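Local coordinates for protein transcriptional regulator fur family (Xanthomonas campestris pv. campestris, PDB 7DH8) that regulates zinc uptake as a zinc-responsive transcription factor of the Fur family, probably acting as a repressor that binds regulatory DNA when loaded with zinc, at residues S26-V31 with I45-L50; G57-A62 with A104-H109; E64-V69 with T82-L87; L99-A104 with E158-C163; Q115-F120 with P152-L157. All coordinates share one frame; numbering follows the deposited sequence.

Contact 1 (S26-V31 with I45-L50); sequences SFVRAV and IRANVL
The ring of F27 has V31 CG2, one helical turn further along, over one face: the methyl lies 3.5 Å above the plane and is shifted toward the rim. At the ring edge, close to its plane, stands L50 CD1, 3.4 Å from F27 CE2. The ring and the L50 side chain cross at about a right angle, so the leucine methyl meets an edge carbon rather than the ring face. F27 carries its ring anti to the backbone N (chi1 171°), which swings it out to L50 although its first bond does not point there. L50 forks across the interface. While CD1 takes the phenyl edge, CD2 meets V31 tip to tip and comes within 3.4 Å of V31 CG1, tighter than usual van der Waals contact. Further along, V28 CG1 reaches A47 CB at 4.1 Å, and the closest CA pair is likewise V28 with A47. Between the two segments the contacts are all apolar, and the short segment axes run at 135° between their N-to-C directions, 10.2 Å apart at closest approach. V28 also packs on R51 and F27 on A54, one turn beyond L50. Helix 25-35 thus lies against helix 44-56, on a flank other than that where V49 meets helices 62-69 and 80-92, as the additional N-terminal helix that Fur-family proteins place before the winged-helix DNA-binding domain.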
# COMPACT_ATOMS: atom_id res chain seq x y z
N SER A 26 6.26 29.47 0.84
CA SER A 26 5.70 29.67 2.21
C SER A 26 5.56 28.34 2.97
O SER A 26 5.90 28.33 4.13
CB SER A 26 4.41 30.45 2.15
OG SER A 26 4.58 31.62 1.37
N PHE A 27 5.11 27.26 2.32
CA PHE A 27 4.90 25.96 3.01
C PHE A 27 6.12 25.51 3.81
O PHE A 27 5.93 24.94 4.84
CB PHE A 27 4.64 24.84 2.01
CG PHE A 27 4.62 23.46 2.60
CD1 PHE A 27 3.56 23.02 3.34
CD2 PHE A 27 5.66 22.58 2.38
CE1 PHE A 27 3.53 21.74 3.85
CE2 PHE A 27 5.64 21.31 2.92
CZ PHE A 27 4.56 20.89 3.64
N VAL A 28 7.32 25.65 3.28
CA VAL A 28 8.50 25.27 4.09
C VAL A 28 8.45 26.11 5.36
O VAL A 28 8.42 25.55 6.43
CB VAL A 28 9.78 25.59 3.34
CG1 VAL A 28 10.98 25.14 4.13
CG2 VAL A 28 9.77 25.03 1.93
N ARG A 29 8.33 27.44 5.20
CA ARG A 29 8.27 28.39 6.35
C ARG A 29 7.19 27.92 7.32
O ARG A 29 7.43 27.91 8.48
CB ARG A 29 8.07 29.85 5.93
CG ARG A 29 8.91 30.35 4.76
CD ARG A 29 10.12 29.56 4.29
NE ARG A 29 11.43 30.11 4.63
CZ ARG A 29 12.23 30.79 3.81
NH1 ARG A 29 11.89 31.02 2.55
NH2 ARG A 29 13.39 31.22 4.26
N ALA A 30 6.02 27.56 6.84
CA ALA A 30 5.01 26.97 7.73
C ALA A 30 5.56 25.72 8.41
O ALA A 30 5.32 25.55 9.57
CB ALA A 30 3.81 26.66 6.91
N VAL A 31 6.28 24.84 7.71
CA VAL A 31 6.78 23.61 8.39
C VAL A 31 7.93 23.98 9.33
O VAL A 31 8.11 23.30 10.35
CB VAL A 31 7.25 22.60 7.34
CG1 VAL A 31 8.19 21.54 7.88
CG2 VAL A 31 6.10 21.97 6.58
N ILE A 45 19.25 21.02 4.69
CA ILE A 45 19.07 19.82 3.88
C ILE A 45 17.64 19.31 3.97
O ILE A 45 17.02 18.99 2.95
CB ILE A 45 20.05 18.72 4.33
CG1 ILE A 45 21.50 19.14 4.03
CG2 ILE A 45 19.73 17.40 3.64
CD1 ILE A 45 22.54 18.24 4.67
N ARG A 46 17.08 19.24 5.17
CA ARG A 46 15.69 18.81 5.30
C ARG A 46 14.74 19.79 4.63
O ARG A 46 13.67 19.39 4.13
CB ARG A 46 15.32 18.68 6.78
CG ARG A 46 16.00 17.55 7.48
CD ARG A 46 16.09 17.88 8.96
NE ARG A 46 16.32 16.69 9.75
CZ ARG A 46 16.76 16.71 11.00
NH1 ARG A 46 17.00 17.87 11.59
NH2 ARG A 46 16.97 15.57 11.65
N ALA A 47 15.09 21.08 4.64
CA ALA A 47 14.23 22.09 4.05
C ALA A 47 14.26 22.00 2.53
O ALA A 47 13.21 22.15 1.87
CB ALA A 47 14.68 23.48 4.52
N ASN A 48 15.45 21.76 1.96
CA ASN A 48 15.56 21.63 0.52
C ASN A 48 14.92 20.34 0.02
O ASN A 48 14.35 20.31 -1.08
CB ASN A 48 17.02 21.69 0.08
CG ASN A 48 17.17 21.85 -1.43
OD1 ASN A 48 16.44 22.63 -2.06
ND2 ASN A 48 18.12 21.12 -2.02
N VAL A 49 15.00 19.26 0.80
CA VAL A 49 14.30 18.05 0.40
C VAL A 49 12.80 18.28 0.47
O VAL A 49 12.07 17.99 -0.48
CB VAL A 49 14.74 16.86 1.27
CG1 VAL A 49 13.84 15.66 1.03
CG2 VAL A 49 16.15 16.47 0.88
N LEU A 50 12.33 18.86 1.58
CA LEU A 50 10.92 19.13 1.75
C LEU A 50 10.42 20.05 0.65
O LEU A 50 9.39 19.78 0.02
CB LEU A 50 10.65 19.75 3.13
CG LEU A 50 9.22 20.25 3.32
CD1 LEU A 50 8.23 19.09 3.26
CD2 LEU A 50 9.07 21.02 4.62

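Contact 2 (G57-A62 with A104-H109); sequences GKPVKA and AFVACH. With ZN (zinc ion), chain B.
Two backbone hydrogen bonds join V60 and F105 in an antiparallel, hydrogen-bonded pair, a single bridge that sets the segment before helix 62-69 beside strand 104-107. In a winged-helix domain this is the place of the short first strand that lines up with the wing hairpin. V60 N gives the straighter bond, 2.8 Å to F105 O at 169° and in the carbonyl plane; F105 N returns one to V60 O from above the carbonyl plane. Next to this pair P59 lies beside V106, both pointing the same way: its CB presses on A104 CB at 3.4 Å, a tight fit, while CG is 3.6 Å from V106 CG1. P59 CA also makes a CH···O contact with F105 O. On the other flank, the F105 ring turns its edge to V60 O, and its CE1 reaches CB of A62, the first residue of helix 62-69; L87 and M91 pack on the same ring. Further out, K58 NZ bonds to C126 O and K61 NZ to V102 O in the wing turn, while K61 N is held by E64 OE1 at the helix start. Strand 104-107 then runs into a zinc site completed by H97, H116 and E131, where C108 SG, anti to its backbone N, binds the metal at 2.1 Å.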
# COMPACT_ATOMS: atom_id res chain seq x y z
N GLY A 57 4.38 18.44 -7.23
CA GLY A 57 3.00 18.26 -7.69
C GLY A 57 2.72 16.99 -8.48
O GLY A 57 1.77 16.95 -9.26
N LYS A 58 3.56 15.98 -8.34
CA LYS A 58 3.24 14.58 -8.52
C LYS A 58 4.12 13.84 -7.52
O LYS A 58 5.12 14.42 -7.07
CB LYS A 58 3.53 14.10 -9.96
CG LYS A 58 2.65 14.68 -11.05
CD LYS A 58 1.38 13.87 -11.34
CE LYS A 58 0.52 14.54 -12.45
NZ LYS A 58 0.81 13.89 -13.79
N PRO A 59 3.81 12.59 -7.17
CA PRO A 59 4.69 11.86 -6.24
C PRO A 59 6.09 11.74 -6.81
O PRO A 59 6.27 11.50 -8.01
CB PRO A 59 4.03 10.49 -6.10
CG PRO A 59 2.53 10.79 -6.27
CD PRO A 59 2.53 11.86 -7.38
N VAL A 60 7.06 11.88 -5.94
CA VAL A 60 8.47 11.95 -6.33
C VAL A 60 9.14 10.62 -5.98
O VAL A 60 8.97 10.13 -4.86
CB VAL A 60 9.16 13.11 -5.60
CG1 VAL A 60 10.67 13.16 -5.93
CG2 VAL A 60 8.46 14.40 -5.94
N LYS A 61 9.90 10.06 -6.93
CA LYS A 61 10.71 8.89 -6.64
C LYS A 61 11.95 9.31 -5.87
O LYS A 61 12.48 10.41 -6.06
CB LYS A 61 11.13 8.19 -7.93
CG LYS A 61 9.92 7.61 -8.65
CD LYS A 61 9.75 6.22 -8.14
CE LYS A 61 8.45 5.61 -8.44
NZ LYS A 61 8.54 4.22 -7.97
N ALA A 62 12.43 8.42 -4.99
CA ALA A 62 13.65 8.73 -4.26
C ALA A 62 14.80 9.10 -5.19
O ALA A 62 15.53 10.05 -4.91
CB ALA A 62 14.04 7.57 -3.35
N ALA A 104 6.63 6.16 -3.88
CA ALA A 104 6.92 7.55 -4.18
C ALA A 104 6.43 8.41 -3.02
O ALA A 104 5.74 7.92 -2.10
CB ALA A 104 6.33 7.98 -5.56
N PHE A 105 6.90 9.63 -2.97
CA PHE A 105 6.76 10.49 -1.79
C PHE A 105 6.00 11.74 -2.16
O PHE A 105 6.13 12.24 -3.28
CB PHE A 105 8.11 10.90 -1.24
CG PHE A 105 8.93 9.72 -0.80
CD1 PHE A 105 9.70 9.04 -1.72
CD2 PHE A 105 8.83 9.21 0.51
CE1 PHE A 105 10.45 7.93 -1.33
CE2 PHE A 105 9.54 8.10 0.90
CZ PHE A 105 10.36 7.44 -0.02
N VAL A 106 5.24 12.29 -1.21
CA VAL A 106 4.43 13.48 -1.44
C VAL A 106 4.50 14.28 -0.15
O VAL A 106 4.65 13.70 0.94
CB VAL A 106 2.92 13.20 -1.83
CG1 VAL A 106 2.73 12.71 -3.25
CG2 VAL A 106 2.21 12.23 -0.79
N ALA A 107 4.41 15.60 -0.25
CA ALA A 107 4.43 16.42 0.94
C ALA A 107 3.06 16.35 1.61
O ALA A 107 2.02 16.24 0.93
CB ALA A 107 4.80 17.87 0.62
N CYS A 108 3.05 16.38 2.93
CA CYS A 108 1.76 16.44 3.61
C CYS A 108 1.17 17.85 3.48
O CYS A 108 1.83 18.85 3.81
CB CYS A 108 1.87 16.05 5.08
SG CYS A 108 0.22 16.23 5.99
N HIS A 109 -0.06 17.91 2.99
CA HIS A 109 -0.78 19.15 2.73
C HIS A 109 -1.08 19.93 4.03
O HIS A 109 -1.10 21.17 3.99
CB HIS A 109 -1.91 18.87 1.72
CG HIS A 109 -3.09 18.15 2.31
ND1 HIS A 109 -4.39 18.45 1.96
CD2 HIS A 109 -3.16 17.17 3.24
CE1 HIS A 109 -5.22 17.67 2.65
NE2 HIS A 109 -4.50 16.89 3.44
ZN ZN B . -0.55 14.34 5.71

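Contact 3 (E64-V69 with T82-L87); sequences ELLDWV and TVYRAL
Two carbonyl oxygens grip the backbone N of V69 in the last turn of helix 62-69: L65 O at 2.8 Å, and more weakly L66 O at 3.1 Å. Across to helix 80-92 the contact is apolar packing. V69 CG1 and V83 CG1 meet tip to tip at 3.6 Å. The other branch of V83, CG2, sits in the crowded position between its own backbone N and carbonyl carbon, and it meets L66 CG at 3.5 Å; the two side chains cross obliquely. L66 also crosses the Y84 side chain at about a right angle, near the hydroxyl end of the ring. These two helices are the second and third of the winged-helix core, the helix-turn-helix pair; as in other Fur proteins, helix 80-92 is probably the one that enters the DNA groove. The axes of their short segments run at 120° between N-to-C directions and come within 10.8 Å of each other. Toward the interior L65 CD2 faces L87 CD2 more loosely, at 4.3 Å. Behind them helix 44-56 closes the core, with V49 against L65, L52 against V69 and I45 against T82.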
# COMPACT_ATOMS: atom_id res chain seq x y z
N GLU A 64 14.68 10.41 -8.08
CA GLU A 64 14.48 11.74 -8.64
C GLU A 64 14.86 12.81 -7.64
O GLU A 64 15.39 13.86 -8.00
CB GLU A 64 13.00 11.92 -9.05
CG GLU A 64 12.63 11.12 -10.24
CD GLU A 64 11.14 11.21 -10.46
OE1 GLU A 64 10.41 11.41 -9.45
OE2 GLU A 64 10.72 11.09 -11.64
N LEU A 65 14.54 12.58 -6.38
CA LEU A 65 14.86 13.59 -5.38
C LEU A 65 16.37 13.78 -5.29
O LEU A 65 16.86 14.90 -5.16
CB LEU A 65 14.28 13.16 -4.03
CG LEU A 65 14.71 13.89 -2.76
CD1 LEU A 65 14.18 15.33 -2.81
CD2 LEU A 65 14.18 13.13 -1.54
N LEU A 66 17.12 12.68 -5.37
CA LEU A 66 18.58 12.81 -5.33
C LEU A 66 19.12 13.57 -6.52
O LEU A 66 19.95 14.47 -6.35
CB LEU A 66 19.24 11.45 -5.27
CG LEU A 66 19.43 11.26 -3.79
CD1 LEU A 66 18.11 10.65 -3.21
CD2 LEU A 66 20.67 10.47 -3.53
N ASP A 67 18.70 13.18 -7.73
CA ASP A 67 18.98 13.99 -8.92
C ASP A 67 18.75 15.46 -8.66
O ASP A 67 19.66 16.27 -8.84
CB ASP A 67 18.15 13.53 -10.12
CG ASP A 67 18.74 12.32 -10.81
OD1 ASP A 67 19.99 12.20 -10.83
OD2 ASP A 67 17.95 11.47 -11.30
N TRP A 68 17.54 15.84 -8.19
CA TRP A 68 17.26 17.27 -8.05
C TRP A 68 17.98 17.95 -6.88
O TRP A 68 18.09 19.19 -6.85
CB TRP A 68 15.78 17.53 -7.73
CG TRP A 68 14.81 16.90 -8.68
CD1 TRP A 68 15.07 16.48 -9.94
CD2 TRP A 68 13.44 16.60 -8.43
NE1 TRP A 68 13.96 15.94 -10.50
CE2 TRP A 68 12.93 16.01 -9.61
CE3 TRP A 68 12.58 16.80 -7.35
CZ2 TRP A 68 11.63 15.60 -9.73
CZ3 TRP A 68 11.26 16.39 -7.48
CH2 TRP A 68 10.80 15.79 -8.66
N VAL A 69 18.41 17.17 -5.89
CA VAL A 69 19.14 17.76 -4.77
C VAL A 69 20.63 17.84 -5.12
O VAL A 69 21.41 18.50 -4.43
CB VAL A 69 19.18 16.77 -3.58
CG1 VAL A 69 20.47 16.91 -2.78
CG2 VAL A 69 17.98 16.99 -2.69
N THR A 82 22.90 11.41 3.27
CA THR A 82 22.46 12.62 3.97
C THR A 82 21.04 12.99 3.56
O THR A 82 20.18 13.20 4.42
CB THR A 82 23.42 13.78 3.69
OG1 THR A 82 24.63 13.56 4.41
CG2 THR A 82 22.83 15.08 4.12
N VAL A 83 20.77 13.02 2.25
CA VAL A 83 19.40 13.25 1.79
C VAL A 83 18.47 12.13 2.25
O VAL A 83 17.30 12.36 2.57
CB VAL A 83 19.34 13.46 0.26
CG1 VAL A 83 20.45 14.41 -0.22
CG2 VAL A 83 19.49 12.16 -0.44
N TYR A 84 18.96 10.89 2.33
CA TYR A 84 18.03 9.83 2.71
C TYR A 84 17.64 9.92 4.19
O TYR A 84 16.52 9.55 4.56
CB TYR A 84 18.61 8.47 2.35
CG TYR A 84 18.58 8.22 0.85
CD1 TYR A 84 17.37 8.24 0.16
CD2 TYR A 84 19.74 7.97 0.13
CE1 TYR A 84 17.32 8.02 -1.21
CE2 TYR A 84 19.70 7.75 -1.24
CZ TYR A 84 18.49 7.77 -1.91
OH TYR A 84 18.44 7.56 -3.27
N ARG A 85 18.54 10.42 5.03
CA ARG A 85 18.17 10.62 6.42
C ARG A 85 17.30 11.85 6.61
O ARG A 85 16.43 11.86 7.49
CB ARG A 85 19.42 10.69 7.29
CG ARG A 85 19.89 9.29 7.68
CD ARG A 85 21.01 9.33 8.69
NE ARG A 85 22.16 10.07 8.19
CZ ARG A 85 23.14 9.52 7.47
NH1 ARG A 85 23.08 8.22 7.17
NH2 ARG A 85 24.17 10.26 7.06
N ALA A 86 17.48 12.87 5.77
CA ALA A 86 16.56 14.00 5.79
C ALA A 86 15.15 13.55 5.40
O ALA A 86 14.15 13.93 6.05
CB ALA A 86 17.07 15.12 4.87
N LEU A 87 15.04 12.72 4.36
CA LEU A 87 13.74 12.13 4.02
C LEU A 87 13.14 11.33 5.17
O LEU A 87 11.95 11.48 5.48
CB LEU A 87 13.88 11.26 2.77
CG LEU A 87 12.60 10.69 2.15
CD1 LEU A 87 11.63 11.78 1.71
CD2 LEU A 87 12.98 9.87 0.96

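Contact 4 (L99-A104 with E158-C163); sequences LESVNA and EVHGLC. With ZN (zinc ion), chain C.
The carboxylate of E158 takes three hydrogen bonds from the turn between strands 96-99 and 104-107. Its two oxygens use their syn lone pairs for successive backbone N-H groups: OE2 accepts from E100 N at 2.7 Å and OE1 from S101 N at 2.8 Å. The serine hydroxyl then closes on the anti lone pair of OE1, with S101 OG only 2.6 Å away. OE1 is gripped twice by S101 and OE2 once by E100 N, so with both oxygens held the carboxylate cannot turn freely; so many donors around a buried group would favour its ionised form. E158 gets there with an extended chain (chi2 179°), and S101 bends its OG into the crowded position between backbone N and carbonyl carbon. H160 brings its ring edge to the same serine, CE1 lying 3.0 Å from S101 OG near the ring plane, while its NE2 bonds to T156 OG1 of the second subunit. I122 lines E158 and S101 from strand 119-123. Farther along, C163 SG binds the second zinc at 2.4 Å together with C123, C126 and C166. The turn itself contains a G1 beta bulge, N103 and A104 both facing L99. It is the tip of the winged-helix wing, docked on strand 151-160, the outer strand of this subunit's dimerisation-domain sheet, which pairs antiparallel with its counterpart in the second subunit so that the sheet runs on across the interface.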
# COMPACT_ATOMS: atom_id res chain seq x y z
N LEU A 99 3.88 6.88 -0.40
CA LEU A 99 2.77 6.14 -1.01
C LEU A 99 3.25 4.74 -1.36
O LEU A 99 4.05 4.56 -2.27
CB LEU A 99 2.29 6.86 -2.25
CG LEU A 99 1.78 8.27 -1.88
CD1 LEU A 99 1.40 9.04 -3.14
CD2 LEU A 99 0.61 8.20 -0.83
N GLU A 100 2.72 3.73 -0.66
CA GLU A 100 3.27 2.39 -0.83
C GLU A 100 2.96 1.79 -2.17
O GLU A 100 3.76 0.98 -2.66
CB GLU A 100 2.76 1.46 0.26
CG GLU A 100 3.04 1.99 1.61
CD GLU A 100 4.45 1.68 2.05
OE1 GLU A 100 5.11 0.89 1.36
OE2 GLU A 100 4.90 2.23 3.09
N SER A 101 1.81 2.12 -2.78
CA SER A 101 1.51 1.41 -4.03
C SER A 101 2.25 1.97 -5.24
O SER A 101 2.25 1.31 -6.30
CB SER A 101 0.00 1.39 -4.31
OG SER A 101 -0.48 2.69 -4.51
N VAL A 102 2.85 3.16 -5.16
CA VAL A 102 3.65 3.67 -6.27
C VAL A 102 5.10 3.92 -5.87
O VAL A 102 5.87 4.38 -6.70
CB VAL A 102 3.06 4.95 -6.89
CG1 VAL A 102 1.79 4.64 -7.67
CG2 VAL A 102 2.85 6.03 -5.83
N ASN A 103 5.47 3.64 -4.62
CA ASN A 103 6.84 3.76 -4.12
C ASN A 103 7.38 5.16 -4.36
O ASN A 103 8.42 5.35 -5.00
CB ASN A 103 7.76 2.64 -4.71
CG ASN A 103 9.12 2.58 -4.01
OD1 ASN A 103 9.24 3.01 -2.88
ND2 ASN A 103 10.15 2.08 -4.71
N ALA A 104 6.63 6.16 -3.88
CA ALA A 104 6.92 7.55 -4.18
C ALA A 104 6.43 8.41 -3.02
O ALA A 104 5.74 7.92 -2.10
CB ALA A 104 6.33 7.98 -5.56
N GLU A 158 -5.00 3.59 0.17
CA GLU A 158 -4.75 4.22 -1.12
C GLU A 158 -5.84 3.78 -2.08
O GLU A 158 -5.97 2.60 -2.38
CB GLU A 158 -3.36 3.86 -1.60
CG GLU A 158 -2.27 4.26 -0.55
CD GLU A 158 -0.81 3.90 -0.94
OE1 GLU A 158 -0.57 3.20 -1.92
OE2 GLU A 158 0.10 4.32 -0.19
N VAL A 159 -6.60 4.72 -2.58
CA VAL A 159 -7.70 4.39 -3.48
C VAL A 159 -7.20 4.56 -4.90
O VAL A 159 -6.73 5.66 -5.25
CB VAL A 159 -8.92 5.27 -3.17
CG1 VAL A 159 -10.05 4.97 -4.15
CG2 VAL A 159 -9.38 5.00 -1.72
N HIS A 160 -7.36 3.52 -5.72
CA HIS A 160 -6.97 3.59 -7.13
C HIS A 160 -8.16 3.79 -8.06
O HIS A 160 -9.32 3.56 -7.71
CB HIS A 160 -6.22 2.32 -7.55
CG HIS A 160 -5.18 1.90 -6.56
ND1 HIS A 160 -3.91 2.47 -6.51
CD2 HIS A 160 -5.22 0.96 -5.57
CE1 HIS A 160 -3.22 1.89 -5.53
NE2 HIS A 160 -4.00 0.99 -4.93
N GLY A 161 -7.84 4.19 -9.28
CA GLY A 161 -8.86 4.50 -10.28
C GLY A 161 -8.37 5.69 -11.10
O GLY A 161 -7.14 5.91 -11.27
N LEU A 162 -9.32 6.52 -11.54
CA LEU A 162 -9.02 7.64 -12.43
C LEU A 162 -9.49 8.95 -11.82
O LEU A 162 -10.64 9.04 -11.35
CB LEU A 162 -9.70 7.45 -13.78
CG LEU A 162 -9.21 6.23 -14.60
CD1 LEU A 162 -10.04 6.04 -15.88
CD2 LEU A 162 -7.69 6.28 -14.88
N CYS A 163 -8.63 9.96 -11.87
CA CYS A 163 -9.09 11.27 -11.43
C CYS A 163 -10.11 11.85 -12.43
O CYS A 163 -10.35 11.29 -13.50
CB CYS A 163 -7.91 12.20 -11.24
SG CYS A 163 -7.25 12.79 -12.93
ZN ZN C . -5.51 11.38 -13.68

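Contact 5 (Q115-F120 with P152-L157); sequences QHSVPF and PQAQTL. With ZN (zinc ion), chain B.
H116 turns away from strand 151-160 and binds zinc through NE2 at 2.2 Å, in the site completed by H97, C108 and E131; its CG occupies the crowded position between backbone N and carbonyl carbon. S117 faces the other way. Its OG, anti to the carbonyl carbon (chi1 -72°), accepts the backbone N-H of Q155 at 2.9 Å in an almost straight bond (176°), so a side chain stands in for the carbonyl of a regular sheet, and S117 CB packs beside Q155 CB. At V118 the backbones stand apart and two waters span the gap. Water 2 accepts from V118 N and lies 2.7 Å from Q155 O. Water 1 accepts from L157 N at 2.7 Å and sits 2.8 Å from V118 O. V118 sends its side chain away, to E131. P119, which has no N-H to give, instead offers its CA, 3.4 Å from L157 O, while its CG meets L157 CD1. Direct backbone-to-backbone bonding starts at F120, whose N bonds L157 O at 3.0 Å from 27° above the carbonyl plane. The F120 ring turns its edge to that oxygen and to water 1, and meets H97 edge-to-face. Behind the strand, Q155 NE2 bonds V138 O of helix 135-146, and L157 packs on L157 of the second subunit. Between S117 and F120 the backbones are thus too far apart for regular pairing, and a serine oxygen and two waters satisfy Q155 N, V118 N, Q155 O and L157 N in its place.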
# COMPACT_ATOMS: atom_id res chain seq x y z
N GLN A 115 1.87 12.73 13.10
CA GLN A 115 1.85 11.67 12.11
C GLN A 115 0.47 11.04 12.20
O GLN A 115 -0.14 11.01 13.27
CB GLN A 115 2.95 10.61 12.30
CG GLN A 115 2.71 9.57 13.41
CD GLN A 115 4.01 8.90 13.88
OE1 GLN A 115 4.57 9.24 14.93
NE2 GLN A 115 4.50 7.93 13.09
N HIS A 116 -0.03 10.58 11.07
CA HIS A 116 -1.45 10.31 10.95
C HIS A 116 -1.64 9.36 9.79
O HIS A 116 -0.84 9.33 8.85
CB HIS A 116 -2.23 11.59 10.66
CG HIS A 116 -1.72 12.34 9.47
ND1 HIS A 116 -0.53 13.02 9.48
CD2 HIS A 116 -2.23 12.49 8.22
CE1 HIS A 116 -0.34 13.60 8.30
NE2 HIS A 116 -1.35 13.28 7.52
N SER A 117 -2.77 8.70 9.81
CA SER A 117 -3.16 7.79 8.74
C SER A 117 -4.32 8.44 8.01
O SER A 117 -5.25 8.95 8.66
CB SER A 117 -3.55 6.43 9.34
OG SER A 117 -2.32 5.85 9.76
N VAL A 118 -4.21 8.49 6.67
CA VAL A 118 -5.23 9.17 5.85
C VAL A 118 -5.34 8.48 4.49
O VAL A 118 -4.34 7.98 3.99
CB VAL A 118 -4.93 10.65 5.61
CG1 VAL A 118 -5.08 11.46 6.87
CG2 VAL A 118 -3.54 10.82 4.91
N PRO A 119 -6.50 8.48 3.88
CA PRO A 119 -6.63 8.00 2.51
C PRO A 119 -5.98 8.95 1.52
O PRO A 119 -5.99 10.18 1.68
CB PRO A 119 -8.15 7.96 2.28
CG PRO A 119 -8.76 8.01 3.71
CD PRO A 119 -7.80 8.87 4.45
N PHE A 120 -5.51 8.35 0.46
CA PHE A 120 -5.04 8.99 -0.76
C PHE A 120 -5.81 8.45 -1.94
O PHE A 120 -6.02 7.23 -2.02
CB PHE A 120 -3.53 8.67 -0.98
CG PHE A 120 -2.67 9.37 -0.04
CD1 PHE A 120 -2.36 8.79 1.18
CD2 PHE A 120 -2.20 10.64 -0.32
CE1 PHE A 120 -1.61 9.47 2.10
CE2 PHE A 120 -1.44 11.31 0.61
CZ PHE A 120 -1.14 10.73 1.80
N PRO A 152 -3.32 -2.02 16.33
CA PRO A 152 -3.02 -1.27 15.10
C PRO A 152 -2.46 0.15 15.13
O PRO A 152 -3.06 1.09 15.67
CB PRO A 152 -4.41 -0.94 14.54
CG PRO A 152 -5.28 -0.80 15.84
CD PRO A 152 -4.69 -1.81 16.84
N GLN A 153 -1.27 0.29 14.53
CA GLN A 153 -0.62 1.58 14.38
C GLN A 153 -0.46 2.65 13.31
O GLN A 153 -0.47 3.84 13.63
CB GLN A 153 0.88 1.26 14.55
CG GLN A 153 1.17 0.54 15.88
CD GLN A 153 0.95 1.43 17.10
OE1 GLN A 153 0.71 2.65 16.98
NE2 GLN A 153 1.05 0.82 18.29
N ALA A 154 -0.37 2.26 12.04
CA ALA A 154 -0.27 3.24 10.96
C ALA A 154 -1.05 2.39 9.95
O ALA A 154 -0.86 1.18 9.82
CB ALA A 154 1.04 3.51 10.21
N GLN A 155 -1.94 3.06 9.20
CA GLN A 155 -2.66 2.44 8.09
C GLN A 155 -2.28 2.98 6.72
O GLN A 155 -2.18 4.19 6.54
CB GLN A 155 -4.18 2.71 8.30
CG GLN A 155 -4.66 2.23 9.70
CD GLN A 155 -6.16 2.47 9.87
OE1 GLN A 155 -6.85 2.72 8.89
NE2 GLN A 155 -6.66 2.40 11.10
N THR A 156 -2.20 2.07 5.73
CA THR A 156 -1.96 2.43 4.34
C THR A 156 -3.29 2.34 3.65
O THR A 156 -3.87 1.25 3.57
CB THR A 156 -0.98 1.44 3.68
OG1 THR A 156 0.28 1.55 4.32
CG2 THR A 156 -0.82 1.80 2.18
N LEU A 157 -3.80 3.49 3.18
CA LEU A 157 -5.13 3.60 2.59
C LEU A 157 -4.92 4.33 1.26
O LEU A 157 -4.68 5.54 1.20
CB LEU A 157 -6.13 4.33 3.49
CG LEU A 157 -6.09 3.84 4.97
CD1 LEU A 157 -6.73 4.93 5.82
CD2 LEU A 157 -6.82 2.50 5.08
ZN ZN B . -0.55 14.34 5.71
O HOH W 1 -2.59 5.92 3.48
O HOH W 2 -1.82 6.83 5.87

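How the contacts relate
From the N terminus, contact 1 closes a short loop that lays the first helix on helix 44-56. Contact 2 then opens at 57-62 and closes at 104-109, and contact 3 lies within that loop, which places the helix pair and the wing in one winged-helix unit, probably the DNA-binding part. Contact 4 opens at 99-104 before contact 2 has closed; the two cross, sharing A104, and carry the wing to strand 151-160. Contact 5 lies within the loop of contact 4 and joins the same strand to the start of strand 119-123, next to the second subunit. Contacts 2 and 5 each contribute a ligand to one zinc ion, which ties the wing to the dimerisation domain.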